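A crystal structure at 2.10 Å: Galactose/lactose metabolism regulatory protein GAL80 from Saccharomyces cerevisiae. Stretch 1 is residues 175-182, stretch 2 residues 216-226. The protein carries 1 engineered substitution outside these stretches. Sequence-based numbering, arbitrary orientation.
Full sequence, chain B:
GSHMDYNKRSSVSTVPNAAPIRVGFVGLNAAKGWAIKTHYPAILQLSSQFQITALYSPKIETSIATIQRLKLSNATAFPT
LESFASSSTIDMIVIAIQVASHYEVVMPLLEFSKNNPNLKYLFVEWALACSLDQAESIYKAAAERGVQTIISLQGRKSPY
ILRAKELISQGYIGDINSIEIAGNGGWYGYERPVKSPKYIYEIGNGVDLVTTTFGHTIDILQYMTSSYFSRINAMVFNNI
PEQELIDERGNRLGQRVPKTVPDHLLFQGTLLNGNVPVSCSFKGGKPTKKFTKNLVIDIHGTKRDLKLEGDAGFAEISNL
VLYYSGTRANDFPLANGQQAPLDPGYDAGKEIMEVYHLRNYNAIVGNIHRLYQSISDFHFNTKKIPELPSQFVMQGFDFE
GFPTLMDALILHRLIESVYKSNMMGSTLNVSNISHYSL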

# COMPACT_ATOMS: atom_id res chain seq x y z
N ASP B 175 4.87 19.39 -6.22
CA ASP B 175 4.08 18.41 -6.93
C ASP B 175 3.92 17.15 -6.09
O ASP B 175 4.84 16.79 -5.36
CB ASP B 175 4.77 18.04 -8.22
CG ASP B 175 4.94 19.23 -9.14
OD1 ASP B 175 4.03 20.10 -9.11
OD2 ASP B 175 5.96 19.31 -9.85
N ILE B 176 2.80 16.46 -6.23
CA ILE B 176 2.62 15.19 -5.52
C ILE B 176 3.38 14.07 -6.22
O ILE B 176 3.13 13.78 -7.38
CB ILE B 176 1.14 14.83 -5.36
CG1 ILE B 176 0.37 16.04 -4.81
CG2 ILE B 176 0.99 13.60 -4.43
CD1 ILE B 176 -1.03 15.73 -4.31
N ASN B 177 4.33 13.47 -5.52
CA ASN B 177 5.07 12.36 -6.06
C ASN B 177 4.33 11.03 -5.85
O ASN B 177 4.28 10.20 -6.76
CB ASN B 177 6.46 12.29 -5.44
CG ASN B 177 7.20 11.03 -5.85
OD1 ASN B 177 7.20 10.04 -5.13
ND2 ASN B 177 7.81 11.05 -7.04
N SER B 178 3.77 10.82 -4.66
CA SER B 178 3.08 9.55 -4.36
C SER B 178 2.24 9.66 -3.10
O SER B 178 2.40 10.60 -2.31
CB SER B 178 4.10 8.40 -4.21
OG SER B 178 4.94 8.59 -3.10
N ILE B 179 1.33 8.70 -2.92
CA ILE B 179 0.37 8.73 -1.79
C ILE B 179 0.14 7.34 -1.20
O ILE B 179 -0.05 6.38 -1.94
CB ILE B 179 -1.00 9.27 -2.28
CG1 ILE B 179 -0.86 10.67 -2.90
CG2 ILE B 179 -2.05 9.21 -1.17
CD1 ILE B 179 -2.16 11.24 -3.43
N GLU B 180 0.12 7.22 0.12
CA GLU B 180 -0.33 5.97 0.74
C GLU B 180 -1.46 6.20 1.72
O GLU B 180 -1.48 7.17 2.48
CB GLU B 180 0.82 5.24 1.47
CG GLU B 180 1.96 4.78 0.54
CD GLU B 180 2.95 5.90 0.25
OE1 GLU B 180 3.23 6.65 1.21
OE2 GLU B 180 3.43 6.02 -0.90
N ILE B 181 -2.39 5.27 1.71
CA ILE B 181 -3.51 5.33 2.63
C ILE B 181 -3.66 4.00 3.36
O ILE B 181 -3.67 2.94 2.75
CB ILE B 181 -4.79 5.62 1.87
CG1 ILE B 181 -4.67 6.96 1.15
CG2 ILE B 181 -5.99 5.60 2.83
CD1 ILE B 181 -5.91 7.32 0.36
N ALA B 182 -3.79 4.07 4.67
CA ALA B 182 -4.05 2.89 5.48
C ALA B 182 -5.21 3.22 6.40
O ALA B 182 -5.22 4.28 7.03
CB ALA B 182 -2.84 2.54 6.29
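Stretch 2, residues 216-226: HTIDILQYMTS

Stretch 2 is a helix packed nearly antiparallel along one face of the strand in stretch 1, and the contact is made by side chains alone, through methyl groups, with no hydrogen bond passing between the two segments.

The strand covers residues 176-182 and continues later in the chain. Ser178 to Ala182 are extended, for example Ile179 at phi/psi -142/136, while Asn177, at -85/-43, departs from this. The helix begins before His216 and carries most of the stretch. Its helical character is read from phi/psi values near -65/-40 and from the i to i-4 hydrogen bonds, among them Leu221 N to Thr217 O at 3.0 Å and Met224 N to Ile220 O at 2.8 Å. Ser226, with phi/psi of 51/47, is the first residue to leave helical geometry.

The N-to-C directions of the two axes make an angle of 157°, and the axes approach to 10.8 Å, a spacing that leaves room for a layer of side chains between the backbones. The register follows from the direction: Ile176 CA lies 8.4 Å from Thr225 CA, near the C-terminal part of the helix, whereas Ile181 CA lies 8.9 Å from Thr217 CA, toward the N-terminal end of stretch 2, so that ascending the strand means descending the helix.

On the strand, Ile176, Ile179 and Ile181 direct their CA-to-CB bonds toward the helix, while that of Glu180 points away. All three isoleucines adopt the mt rotamer. On the helix, Thr217, Leu221 and Thr225 recur at intervals of four, so successive turns present them to the strand.

At one end, Ile176 CD1 meets Thr225 CG2 at 3.6 Å, and Ile179 CD1 approaches the same Thr225 CG2 at 4.0 Å. Thr225 has chi1 of 64° (p); its CG2 faces the isoleucines while Thr225 OG1 donates to Leu221 O at 3.0 Å.

Leu221, rotamer tp, lies between two strand residues. Its closest approaches are Leu221 CD1 to Ile179 CG2, 4.0 Å, and Leu221 CD2 to Ile181 CD1, 3.7 Å. Ile181, which has the largest area covered on either stretch, 69 Å², also reaches Thr217, with Ile181 CG2 to Thr217 CG2 at 4.1 Å. Ile218 joins more loosely; its CA-to-CB bond points sideways, but the end of its side chain comes nearer, placing Ile218 CD1 4.5 Å from Ile181 CD1.

Met224 takes no part in the contact: its CA-to-CB bond points toward the strand, yet its side chain stays out of contact range. Altogether the two stretches bury 269 Å², both sides summed.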

# COMPACT_ATOMS: atom_id res chain seq x y z
N HIS B 216 -15.86 7.37 1.69
CA HIS B 216 -15.62 8.67 2.31
C HIS B 216 -14.15 9.07 2.13
O HIS B 216 -13.84 10.19 1.72
CB HIS B 216 -15.97 8.66 3.80
CG HIS B 216 -17.43 8.84 4.09
ND1 HIS B 216 -18.07 10.05 3.99
CD2 HIS B 216 -18.37 7.96 4.54
CE1 HIS B 216 -19.34 9.92 4.34
NE2 HIS B 216 -19.54 8.66 4.68
N THR B 217 -13.25 8.13 2.38
CA THR B 217 -11.82 8.42 2.36
C THR B 217 -11.26 8.73 0.97
O THR B 217 -10.51 9.68 0.79
CB THR B 217 -11.02 7.26 2.98
OG1 THR B 217 -11.52 7.01 4.30
CG2 THR B 217 -9.55 7.62 3.07
N ILE B 218 -11.62 7.92 -0.01
CA ILE B 218 -11.08 8.11 -1.34
C ILE B 218 -11.67 9.38 -1.94
O ILE B 218 -11.04 10.06 -2.75
CB ILE B 218 -11.35 6.88 -2.23
CG1 ILE B 218 -10.28 6.78 -3.32
CG2 ILE B 218 -12.76 6.96 -2.81
CD1 ILE B 218 -8.90 6.37 -2.82
N ASP B 219 -12.87 9.72 -1.50
CA ASP B 219 -13.45 10.96 -1.99
C ASP B 219 -12.71 12.18 -1.46
O ASP B 219 -12.48 13.12 -2.21
CB ASP B 219 -14.93 11.11 -1.63
CG ASP B 219 -15.49 12.45 -2.07
OD1 ASP B 219 -15.59 12.69 -3.29
OD2 ASP B 219 -15.77 13.30 -1.20
N ILE B 220 -12.36 12.20 -0.17
CA ILE B 220 -11.58 13.35 0.33
C ILE B 220 -10.20 13.37 -0.31
O ILE B 220 -9.63 14.44 -0.52
CB ILE B 220 -11.45 13.42 1.89
CG1 ILE B 220 -10.66 12.24 2.42
CG2 ILE B 220 -12.83 13.51 2.56
CD1 ILE B 220 -10.44 12.31 3.93
N LEU B 221 -9.66 12.20 -0.62
CA LEU B 221 -8.35 12.19 -1.26
C LEU B 221 -8.42 12.94 -2.58
O LEU B 221 -7.59 13.79 -2.87
CB LEU B 221 -7.84 10.76 -1.52
CG LEU B 221 -6.44 10.81 -2.14
CD1 LEU B 221 -5.40 11.35 -1.11
CD2 LEU B 221 -6.03 9.45 -2.66
N GLN B 222 -9.43 12.61 -3.39
CA GLN B 222 -9.60 13.24 -4.69
C GLN B 222 -9.91 14.71 -4.54
O GLN B 222 -9.44 15.54 -5.32
CB GLN B 222 -10.72 12.56 -5.47
CG GLN B 222 -10.36 11.16 -5.89
CD GLN B 222 -11.57 10.41 -6.42
OE1 GLN B 222 -11.76 10.29 -7.62
NE2 GLN B 222 -12.40 9.93 -5.52
N TYR B 223 -10.69 15.03 -3.52
CA TYR B 223 -11.03 16.42 -3.24
C TYR B 223 -9.80 17.25 -2.84
O TYR B 223 -9.62 18.37 -3.31
CB TYR B 223 -12.12 16.49 -2.17
CG TYR B 223 -12.65 17.89 -1.93
CD1 TYR B 223 -13.32 18.59 -2.93
CD2 TYR B 223 -12.47 18.52 -0.70
CE1 TYR B 223 -13.80 19.86 -2.71
CE2 TYR B 223 -12.96 19.79 -0.47
CZ TYR B 223 -13.61 20.46 -1.48
OH TYR B 223 -14.08 21.73 -1.27
N MET B 224 -8.94 16.70 -1.98
CA MET B 224 -7.74 17.40 -1.51
C MET B 224 -6.68 17.59 -2.59
O MET B 224 -5.97 18.59 -2.60
CB MET B 224 -7.08 16.63 -0.36
CG MET B 224 -7.77 16.75 0.97
SD MET B 224 -6.81 15.91 2.24
CE MET B 224 -6.90 14.18 1.72
N THR B 225 -6.55 16.60 -3.48
CA THR B 225 -5.54 16.67 -4.51
C THR B 225 -6.13 17.29 -5.77
O THR B 225 -5.42 17.51 -6.74
CB THR B 225 -4.98 15.27 -4.85
OG1 THR B 225 -6.02 14.44 -5.39
CG2 THR B 225 -4.39 14.61 -3.60
N SER B 226 -7.42 17.57 -5.74
CA SER B 226 -8.10 18.07 -6.94
C SER B 226 -7.83 17.20 -8.16
O SER B 226 -7.50 17.71 -9.23
CB SER B 226 -7.68 19.52 -7.25
OG SER B 226 -7.99 20.39 -6.18